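Local atomic coordinates of CELL WALL surface anchor family protein (Streptococcus pneumoniae, PDB entry 2WW8), a protein that forms the adhesin of the pneumococcal pilus and probably attaches the bacterium to host cells through a metal-bearing, integrin-like domain. Residues Val755-Gln761 with Lys798-Asn804; Lys816-Ala820 with Val831-Pro836; Leu735-Ile741 with Lys788-Leu794; Lys749-Gly753 with Thr783-Gly787. Numbering follows the deposited sequence.

Interaction 1 of 4, residues Val755-Gln761 with Lys798-Asn804; sequences VFSLQKQ and KYRLFEN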
# COMPACT_ATOMS: atom_id res chain seq x y z
N VAL A 755 -72.01 55.67 30.37
CA VAL A 755 -71.24 54.68 31.13
C VAL A 755 -71.56 53.27 30.62
O VAL A 755 -72.73 52.89 30.51
CB VAL A 755 -71.52 54.80 32.64
CG1 VAL A 755 -70.84 53.67 33.42
CG2 VAL A 755 -71.11 56.20 33.17
N PHE A 756 -70.54 52.50 30.28
CA PHE A 756 -70.74 51.17 29.70
C PHE A 756 -69.86 50.17 30.42
O PHE A 756 -68.85 50.56 31.01
CB PHE A 756 -70.28 51.18 28.24
CG PHE A 756 -71.22 51.92 27.30
CD1 PHE A 756 -71.23 53.31 27.26
CD2 PHE A 756 -72.05 51.22 26.44
CE1 PHE A 756 -72.06 53.99 26.39
CE2 PHE A 756 -72.90 51.90 25.56
CZ PHE A 756 -72.90 53.28 25.54
N SER A 757 -70.22 48.89 30.33
CA SER A 757 -69.42 47.83 30.89
C SER A 757 -69.35 46.74 29.83
O SER A 757 -70.37 46.35 29.29
CB SER A 757 -70.03 47.30 32.18
OG SER A 757 -69.91 48.28 33.21
N LEU A 758 -68.14 46.25 29.57
CA LEU A 758 -67.91 45.14 28.64
C LEU A 758 -67.95 43.80 29.38
O LEU A 758 -67.11 43.56 30.25
CB LEU A 758 -66.58 45.32 27.90
CG LEU A 758 -66.23 44.36 26.74
CD1 LEU A 758 -67.38 44.06 25.77
CD2 LEU A 758 -64.98 44.88 25.98
N GLN A 759 -68.91 42.94 29.05
CA GLN A 759 -68.98 41.62 29.67
C GLN A 759 -68.39 40.53 28.79
O GLN A 759 -68.40 40.65 27.57
CB GLN A 759 -70.42 41.24 30.01
CG GLN A 759 -71.16 42.28 30.84
CD GLN A 759 -70.75 42.24 32.30
OE1 GLN A 759 -69.85 42.95 32.75
NE2 GLN A 759 -71.42 41.36 33.05
N LYS A 760 -67.87 39.48 29.42
CA LYS A 760 -67.33 38.32 28.71
C LYS A 760 -68.06 37.06 29.13
O LYS A 760 -68.41 36.92 30.29
CB LYS A 760 -65.82 38.16 28.93
CG LYS A 760 -65.17 37.28 27.87
CD LYS A 760 -63.66 37.22 28.01
CE LYS A 760 -63.04 36.18 27.05
NZ LYS A 760 -63.71 34.84 27.12
N GLN A 761 -68.30 36.16 28.17
CA GLN A 761 -68.93 34.88 28.46
C GLN A 761 -68.01 34.08 29.40
O GLN A 761 -66.79 34.06 29.22
CB GLN A 761 -69.20 34.13 27.15
CG GLN A 761 -69.96 32.81 27.27
CD GLN A 761 -70.16 32.14 25.91
OE1 GLN A 761 -69.21 32.03 25.12
NE2 GLN A 761 -71.38 31.71 25.62
N LYS A 798 -66.78 35.17 23.50
CA LYS A 798 -67.99 35.97 23.32
C LYS A 798 -68.11 37.14 24.31
O LYS A 798 -67.81 36.98 25.50
CB LYS A 798 -69.22 35.06 23.38
CG LYS A 798 -69.22 33.86 22.44
CD LYS A 798 -70.66 33.40 22.22
CE LYS A 798 -70.75 31.94 21.81
NZ LYS A 798 -70.28 31.85 20.40
N TYR A 799 -68.53 38.30 23.79
CA TYR A 799 -68.63 39.57 24.52
C TYR A 799 -70.00 40.21 24.31
O TYR A 799 -70.63 40.03 23.25
CB TYR A 799 -67.56 40.57 24.08
CG TYR A 799 -66.15 40.18 24.45
CD1 TYR A 799 -65.47 39.24 23.69
CD2 TYR A 799 -65.49 40.73 25.56
CE1 TYR A 799 -64.17 38.85 24.02
CE2 TYR A 799 -64.19 40.36 25.89
CZ TYR A 799 -63.53 39.41 25.11
OH TYR A 799 -62.24 38.99 25.38
N ARG A 800 -70.42 40.94 25.35
CA ARG A 800 -71.67 41.72 25.38
C ARG A 800 -71.38 43.07 26.02
O ARG A 800 -70.94 43.12 27.18
CB ARG A 800 -72.76 41.02 26.21
CG ARG A 800 -73.45 39.87 25.51
CD ARG A 800 -74.43 39.14 26.42
NE ARG A 800 -75.05 38.02 25.71
CZ ARG A 800 -75.98 37.20 26.21
NH1 ARG A 800 -76.46 37.36 27.44
NH2 ARG A 800 -76.46 36.20 25.48
N LEU A 801 -71.59 44.15 25.26
CA LEU A 801 -71.38 45.50 25.78
C LEU A 801 -72.72 46.02 26.34
O LEU A 801 -73.76 45.95 25.67
CB LEU A 801 -70.79 46.42 24.71
CG LEU A 801 -70.74 47.91 25.09
CD1 LEU A 801 -69.60 48.30 26.02
CD2 LEU A 801 -70.60 48.67 23.81
N PHE A 802 -72.71 46.48 27.59
CA PHE A 802 -73.92 46.97 28.24
C PHE A 802 -73.77 48.46 28.42
O PHE A 802 -72.68 48.93 28.80
CB PHE A 802 -74.15 46.35 29.63
CG PHE A 802 -74.68 44.94 29.62
CD1 PHE A 802 -73.89 43.87 29.18
CD2 PHE A 802 -75.97 44.67 30.06
CE1 PHE A 802 -74.37 42.54 29.17
CE2 PHE A 802 -76.47 43.33 30.06
CZ PHE A 802 -75.68 42.26 29.60
N GLU A 803 -74.87 49.18 28.16
CA GLU A 803 -74.97 50.58 28.58
C GLU A 803 -75.42 50.70 30.02
O GLU A 803 -76.55 50.33 30.36
CB GLU A 803 -75.92 51.38 27.67
CG GLU A 803 -76.13 52.84 28.06
CD GLU A 803 -76.48 53.72 26.87
OE1 GLU A 803 -76.59 53.20 25.73
OE2 GLU A 803 -76.62 54.94 27.08
N ASN A 804 -74.58 51.20 30.91
CA ASN A 804 -75.06 51.25 32.31
C ASN A 804 -75.95 52.48 32.48
O ASN A 804 -77.00 52.39 33.13
CB ASN A 804 -73.92 51.24 33.34
CG ASN A 804 -73.01 50.02 33.19
OD1 ASN A 804 -71.86 50.12 32.74
ND2 ASN A 804 -73.53 48.85 33.55
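Alternate residues of V755-Q761 and K798-N804 satisfy one another's backbone groups along an antiparallel strand pair of the prealbumin-like domain. The bonds S757 N to F802 O and F802 N to S757 O are both 2.9 Å. Q759 N to R800 O is 2.8 Å and R800 N to Q759 O 3.0 Å. Single bonds close the ends: Q761 N to K798 O (2.8 Å) and N804 N to V755 O (2.5 Å). F756, L758 and K760 instead turn their backbone groups to V781, Y778 and G770. S757 OG donates to N804 OD1 (2.7 Å) and accepts from N780 N, while N804 ND2 turns to N815. Q759 OE1 accepts from Q779 NE2, Q761 NE2 donates to P766 O, and the Y799 hydroxyl bonds to S795. K760 CG lies over the Y799 ring, 4.0 Å from its centroid, a CH-pi contact. F756, L758, Y799 and L801 share the buried face and pack on strand 788-794; strands 769-770 and 781-782 pair with 755-761, and strand 816-824 flanks 797-805.

Interaction 2 of 4, residues Lys816-Ala820 with Val831-Pro836; sequences KPIVA and VTSIVP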
# COMPACT_ATOMS: atom_id res chain seq x y z
N LYS A 816 -78.58 48.07 30.08
CA LYS A 816 -79.22 47.34 28.99
C LYS A 816 -78.14 46.72 28.07
O LYS A 816 -77.15 47.39 27.78
CB LYS A 816 -80.18 48.26 28.18
CG LYS A 816 -81.43 48.82 28.91
CD LYS A 816 -82.42 47.73 29.37
CE LYS A 816 -83.52 48.33 30.28
NZ LYS A 816 -83.77 47.44 31.43
N PRO A 817 -78.33 45.47 27.58
CA PRO A 817 -77.43 44.93 26.56
C PRO A 817 -77.52 45.75 25.25
O PRO A 817 -78.62 46.08 24.81
CB PRO A 817 -77.98 43.51 26.31
CG PRO A 817 -79.44 43.58 26.69
CD PRO A 817 -79.55 44.65 27.76
N ILE A 818 -76.39 46.09 24.65
CA ILE A 818 -76.40 46.86 23.39
C ILE A 818 -75.84 46.05 22.20
O ILE A 818 -76.54 45.84 21.20
CB ILE A 818 -75.64 48.20 23.52
CG1 ILE A 818 -76.10 48.95 24.78
CG2 ILE A 818 -75.83 49.07 22.25
CD1 ILE A 818 -77.57 49.33 24.70
N VAL A 819 -74.60 45.58 22.33
CA VAL A 819 -73.93 44.92 21.21
C VAL A 819 -73.33 43.60 21.68
O VAL A 819 -72.80 43.50 22.80
CB VAL A 819 -72.73 45.74 20.67
CG1 VAL A 819 -72.19 45.09 19.37
CG2 VAL A 819 -73.09 47.19 20.40
N ALA A 820 -73.43 42.61 20.78
CA ALA A 820 -72.73 41.33 20.91
C ALA A 820 -71.67 41.22 19.83
O ALA A 820 -71.85 41.71 18.70
CB ALA A 820 -73.69 40.15 20.77
N VAL A 831 -70.43 41.07 14.78
CA VAL A 831 -70.82 42.22 15.60
C VAL A 831 -72.30 42.47 15.32
O VAL A 831 -72.66 42.83 14.18
CB VAL A 831 -70.04 43.50 15.26
CG1 VAL A 831 -70.50 44.64 16.14
CG2 VAL A 831 -68.54 43.29 15.38
N THR A 832 -73.12 42.27 16.36
CA THR A 832 -74.58 42.32 16.23
C THR A 832 -75.25 43.13 17.33
O THR A 832 -74.74 43.23 18.45
CB THR A 832 -75.21 40.89 16.17
OG1 THR A 832 -74.99 40.18 17.40
CG2 THR A 832 -74.61 40.10 15.03
N SER A 833 -76.41 43.71 17.03
CA SER A 833 -77.17 44.48 18.02
C SER A 833 -77.92 43.50 18.91
O SER A 833 -78.54 42.55 18.42
CB SER A 833 -78.18 45.40 17.32
OG SER A 833 -79.06 45.99 18.27
N ILE A 834 -77.89 43.71 20.22
CA ILE A 834 -78.77 42.93 21.09
C ILE A 834 -79.65 43.87 21.92
O ILE A 834 -80.09 43.51 23.00
CB ILE A 834 -77.95 41.98 21.99
CG1 ILE A 834 -76.80 42.74 22.66
CG2 ILE A 834 -77.50 40.74 21.17
CD1 ILE A 834 -76.20 41.95 23.82
N VAL A 835 -79.88 45.09 21.44
CA VAL A 835 -80.74 46.05 22.15
C VAL A 835 -82.14 45.43 22.26
O VAL A 835 -82.72 45.01 21.25
CB VAL A 835 -80.80 47.42 21.41
CG1 VAL A 835 -81.68 48.43 22.19
CG2 VAL A 835 -79.40 48.00 21.25
N PRO A 836 -82.68 45.37 23.48
CA PRO A 836 -84.08 44.95 23.58
C PRO A 836 -85.07 45.89 22.85
O PRO A 836 -84.82 47.09 22.69
CB PRO A 836 -84.34 44.94 25.10
CG PRO A 836 -83.02 44.82 25.73
CD PRO A 836 -82.07 45.57 24.81
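K816-A820 and V831-P836 form the open end of a beta hairpin made by strands 816-824 and 827-833, at the margin of a sheet in the prealbumin-like fold. A820 and T832 are a hydrogen-bonded antiparallel pair, with A820 N to T832 O and T832 N to A820 O both 2.7 Å. Next to them V819 and S833 form a non-hydrogen-bonded pair, and I818 with V819 makes a classic beta bulge opposite L801 of the adjoining strand. Beyond S833 the partner segment leaves regular strand geometry, but its side chains still fit closely against K816-A820. I834 is the main bump: its CD1 sits 3.4 Å from P817 CB and its CG2 3.9 Å from A820 CB, so the branched side chain occupies the hollow between the proline ring and the small alanine. P836 extends this surface, its CD 3.8 Å from P817 CG, and the P817 ring also rests on F802. Elsewhere, V819 CG1 meets V831 CG1 at 3.7 Å, and these two valines reach F740 and I738 respectively, so they join the hairpin to the opposing sheet. I818 CG2 touches V835 CG2 at 3.9 Å. I834 N donates to I818 O at 2.7 Å, and one step further V835 CA makes a CA-H...O contact with P817 O, 3.4 Å.

Interaction 3 of 4, residues Leu735-Ile741 with Lys788-Leu794; sequences LGDIEFI and KLTFKNL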
# COMPACT_ATOMS: atom_id res chain seq x y z
N LEU A 735 -54.15 39.77 19.90
CA LEU A 735 -55.37 39.98 20.67
C LEU A 735 -56.33 40.96 19.98
O LEU A 735 -55.93 41.83 19.19
CB LEU A 735 -55.04 40.36 22.12
CG LEU A 735 -54.21 39.33 22.91
CD1 LEU A 735 -53.58 39.98 24.13
CD2 LEU A 735 -54.97 38.04 23.29
N GLY A 736 -57.61 40.82 20.28
CA GLY A 736 -58.62 41.68 19.67
C GLY A 736 -58.68 43.11 20.18
O GLY A 736 -58.32 43.41 21.33
N ASP A 737 -59.17 43.96 19.28
CA ASP A 737 -59.54 45.33 19.59
C ASP A 737 -60.74 45.83 18.76
O ASP A 737 -60.97 45.40 17.62
CB ASP A 737 -58.33 46.25 19.42
CG ASP A 737 -57.93 46.43 17.98
OD1 ASP A 737 -57.54 45.44 17.30
OD2 ASP A 737 -58.01 47.58 17.51
N ILE A 738 -61.52 46.75 19.34
CA ILE A 738 -62.76 47.24 18.76
C ILE A 738 -63.10 48.55 19.49
O ILE A 738 -62.89 48.68 20.71
CB ILE A 738 -63.91 46.18 18.81
CG1 ILE A 738 -65.15 46.71 18.08
CG2 ILE A 738 -64.24 45.73 20.25
CD1 ILE A 738 -66.10 45.62 17.56
N GLU A 739 -63.57 49.53 18.74
CA GLU A 739 -63.88 50.84 19.30
C GLU A 739 -65.27 51.27 18.81
O GLU A 739 -65.58 51.08 17.63
CB GLU A 739 -62.85 51.85 18.84
CG GLU A 739 -63.11 53.22 19.39
CD GLU A 739 -62.01 54.16 18.97
OE1 GLU A 739 -62.10 54.72 17.85
OE2 GLU A 739 -61.05 54.27 19.77
N PHE A 740 -66.06 51.85 19.71
CA PHE A 740 -67.42 52.31 19.42
C PHE A 740 -67.43 53.81 19.75
O PHE A 740 -66.69 54.28 20.64
CB PHE A 740 -68.46 51.62 20.32
CG PHE A 740 -68.52 50.11 20.19
CD1 PHE A 740 -67.71 49.28 20.95
CD2 PHE A 740 -69.44 49.52 19.36
CE1 PHE A 740 -67.79 47.88 20.84
CE2 PHE A 740 -69.53 48.12 19.25
CZ PHE A 740 -68.71 47.29 20.01
N ILE A 741 -68.24 54.57 19.01
CA ILE A 741 -68.43 55.98 19.30
C ILE A 741 -69.88 56.14 19.74
O ILE A 741 -70.82 55.82 18.98
CB ILE A 741 -68.11 56.88 18.11
CG1 ILE A 741 -66.67 56.67 17.66
CG2 ILE A 741 -68.33 58.36 18.50
CD1 ILE A 741 -66.53 56.20 16.25
N LYS A 788 -65.77 58.15 22.57
CA LYS A 788 -65.13 56.84 22.34
C LYS A 788 -65.12 55.84 23.48
O LYS A 788 -64.77 56.18 24.61
CB LYS A 788 -63.70 56.99 21.82
CG LYS A 788 -63.68 57.58 20.44
CD LYS A 788 -62.27 57.66 19.92
CE LYS A 788 -62.25 58.18 18.49
NZ LYS A 788 -60.91 58.81 18.34
N LEU A 789 -65.53 54.62 23.18
CA LEU A 789 -65.29 53.46 24.02
C LEU A 789 -64.31 52.51 23.35
O LEU A 789 -64.69 51.76 22.45
CB LEU A 789 -66.59 52.70 24.20
CG LEU A 789 -67.67 53.42 25.01
CD1 LEU A 789 -68.92 52.67 24.71
CD2 LEU A 789 -67.36 53.46 26.49
N THR A 790 -63.06 52.53 23.82
CA THR A 790 -61.94 51.85 23.16
C THR A 790 -61.52 50.60 23.96
O THR A 790 -61.01 50.73 25.09
CB THR A 790 -60.75 52.81 23.01
OG1 THR A 790 -61.17 53.92 22.21
CG2 THR A 790 -59.53 52.12 22.34
N PHE A 791 -61.74 49.43 23.35
CA PHE A 791 -61.33 48.13 23.89
C PHE A 791 -60.16 47.49 23.11
O PHE A 791 -60.17 47.45 21.88
CB PHE A 791 -62.52 47.18 23.94
CG PHE A 791 -63.74 47.81 24.55
CD1 PHE A 791 -63.70 48.30 25.85
CD2 PHE A 791 -64.91 47.94 23.83
CE1 PHE A 791 -64.82 48.90 26.40
CE2 PHE A 791 -66.04 48.51 24.39
CZ PHE A 791 -65.98 49.00 25.68
N LYS A 792 -59.14 47.03 23.83
CA LYS A 792 -57.98 46.40 23.18
C LYS A 792 -57.46 45.30 24.10
O LYS A 792 -57.93 45.19 25.24
CB LYS A 792 -56.92 47.46 22.83
CG LYS A 792 -56.12 47.94 24.03
CD LYS A 792 -55.66 49.39 23.87
CE LYS A 792 -54.70 49.76 25.01
NZ LYS A 792 -53.27 49.69 24.51
N ASN A 793 -56.52 44.49 23.62
CA ASN A 793 -55.96 43.36 24.38
C ASN A 793 -57.02 42.34 24.82
O ASN A 793 -56.97 41.81 25.93
CB ASN A 793 -55.13 43.82 25.59
CG ASN A 793 -54.15 44.92 25.24
OD1 ASN A 793 -53.41 44.85 24.26
ND2 ASN A 793 -54.14 45.97 26.07
N LEU A 794 -57.99 42.10 23.94
CA LEU A 794 -59.11 41.23 24.25
C LEU A 794 -58.85 39.77 23.86
O LEU A 794 -58.51 39.51 22.71
CB LEU A 794 -60.38 41.73 23.56
CG LEU A 794 -60.99 43.10 23.88
CD1 LEU A 794 -62.26 43.19 23.04
CD2 LEU A 794 -61.31 43.30 25.38
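L735 opens the contact just ahead of the strand, its CB 3.6 Å from L794 O. G736 follows with two bonds to L794, G736 N to L794 O and L794 N to G736 O, both 2.9 Å; N793 and L794 together face this glycine in a G1 beta bulge. D737 passes alongside K792, its CB 3.9 Å from K792 CB. I738 regains the regular antiparallel pattern, exchanging N-H...O bonds of 3.0 Å with F791 in both directions. On the outer face E739 OE2 accepts a very short bond from T790 OG1, 2.5 Å. F740 pairs with L789 (F740 N to L789 O 3.1 Å, L789 N to F740 O 2.8 Å), and its CD1 meets F791 CE2 at 3.9 Å; I738, F740, L789, F791 and L794 all face the domain interior. I741 ends the run, CG1 4.2 Å from K788 CG, and bonds through its backbone to strand 849-854. Such a sheet, laid against strands 755-761 and 797-805, is characteristic of the prealbumin-like beta sandwich of CnaB-type pilin domains.

Interaction 4 of 4, residues Lys749-Gly753 with Thr783-Gly787; sequences KPLRG and TGEDG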
# COMPACT_ATOMS: atom_id res chain seq x y z
N LYS A 749 -73.48 63.41 16.44
CA LYS A 749 -72.39 63.98 17.25
C LYS A 749 -71.98 63.13 18.47
O LYS A 749 -72.82 62.47 19.06
CB LYS A 749 -72.73 65.39 17.71
CG LYS A 749 -72.03 66.50 16.96
CD LYS A 749 -72.77 67.02 15.73
CE LYS A 749 -72.10 68.33 15.26
NZ LYS A 749 -72.54 68.88 13.95
N PRO A 750 -70.70 63.18 18.87
CA PRO A 750 -70.19 62.36 19.99
C PRO A 750 -70.68 62.80 21.36
O PRO A 750 -70.87 64.01 21.58
CB PRO A 750 -68.67 62.55 19.89
CG PRO A 750 -68.50 63.93 19.20
CD PRO A 750 -69.62 63.94 18.19
N LEU A 751 -70.91 61.85 22.26
CA LEU A 751 -71.49 62.14 23.58
C LEU A 751 -70.62 61.80 24.78
O LEU A 751 -70.16 60.67 24.92
CB LEU A 751 -72.86 61.47 23.80
CG LEU A 751 -74.02 61.80 22.85
CD1 LEU A 751 -75.26 60.94 23.18
CD2 LEU A 751 -74.31 63.27 22.94
N ARG A 752 -70.47 62.78 25.67
CA ARG A 752 -69.64 62.61 26.87
C ARG A 752 -70.55 62.15 28.01
O ARG A 752 -71.70 62.57 28.12
CB ARG A 752 -69.02 63.95 27.28
CG ARG A 752 -68.19 63.97 28.56
CD ARG A 752 -67.77 65.42 28.90
NE ARG A 752 -68.93 66.32 28.90
CZ ARG A 752 -69.06 67.45 29.61
NH1 ARG A 752 -68.10 67.90 30.43
NH2 ARG A 752 -70.18 68.16 29.50
N GLY A 753 -70.02 61.30 28.87
CA GLY A 753 -70.75 61.01 30.09
C GLY A 753 -71.65 59.79 30.04
O GLY A 753 -72.39 59.58 31.00
N THR A 783 -67.58 57.71 28.79
CA THR A 783 -67.11 58.37 27.57
C THR A 783 -66.67 59.82 27.83
O THR A 783 -67.25 60.49 28.69
CB THR A 783 -68.20 58.38 26.45
OG1 THR A 783 -69.38 59.09 26.88
CG2 THR A 783 -68.55 56.95 26.01
N GLY A 784 -65.67 60.27 27.07
CA GLY A 784 -65.16 61.65 27.07
C GLY A 784 -65.77 62.46 25.94
O GLY A 784 -66.76 62.02 25.33
N GLU A 785 -65.22 63.63 25.62
CA GLU A 785 -65.85 64.46 24.60
C GLU A 785 -65.88 63.82 23.22
O GLU A 785 -66.76 64.15 22.41
CB GLU A 785 -65.19 65.83 24.43
CG GLU A 785 -65.56 66.86 25.49
CD GLU A 785 -64.64 68.07 25.41
OE1 GLU A 785 -64.66 68.76 24.36
OE2 GLU A 785 -63.88 68.32 26.37
N ASP A 786 -64.94 62.92 22.95
CA ASP A 786 -64.91 62.22 21.65
C ASP A 786 -65.94 61.10 21.51
O ASP A 786 -66.13 60.56 20.42
CB ASP A 786 -63.50 61.72 21.32
CG ASP A 786 -62.97 60.69 22.34
OD1 ASP A 786 -63.73 60.16 23.18
OD2 ASP A 786 -61.76 60.41 22.31
N GLY A 787 -66.63 60.74 22.59
CA GLY A 787 -67.65 59.69 22.55
C GLY A 787 -67.09 58.28 22.55
O GLY A 787 -67.86 57.31 22.53
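P750 lays its ring over the turn of the partner loop, with CB 3.3 Å from D786 O and 3.5 Å from E785 O. That turn is a type I beta turn from G784 to G787, closed by G787 N to G784 O at 3.0 Å. At its end G787 has a positive phi, which favours glycine, and a CB there would be crowded by P750 CB and L751 N. G787 CA instead makes a CA-H...O contact of 3.6 Å with L751 O. The same carbonyl accepts a hydrogen bond from T783 OG1, 2.6 Å; G753 N donates to T783 O at 2.9 Å. T783 therefore works through both its side chain and its backbone, and it also bonds to A754. R752 CA makes a CA-H...O contact of 3.3 Å with G784 O, and R752 CD lies 4.3 Å from E785 CG. G753's own backbone angles also call for glycine, since a CB would run into the carbonyl O of R752. L751 points away from the turn and rests on P807 and Y810, while backbone bonds tie L751 and G787 to K742. The arrangement is a pairing of two surface loops, each leading into a strand, at one end of a prealbumin-like, CnaB-type beta sandwich.

All four contacts lie in one prealbumin-like domain near the C-terminal end of the elongated chain, their centres 81 to 95 Å from its centre. Interactions 1 and 2 belong to the same sheet, 9 Å apart between centres, where strand 797-805 of the first pairs with strand 816-824 of the second. Interaction 3 is in the opposing sheet, about 12 Å from interaction 1 between centres, and their side chains interleave: L758 and L801 on F791, F756 on L789. Interaction 4 joins loops at one end of the sandwich, about 16 Å from interaction 3 between centres. Along the chain, the segments of 1 alternate with those of 3 and 4, whereas 2 comes last, weaving distant sequence into one compact sandwich.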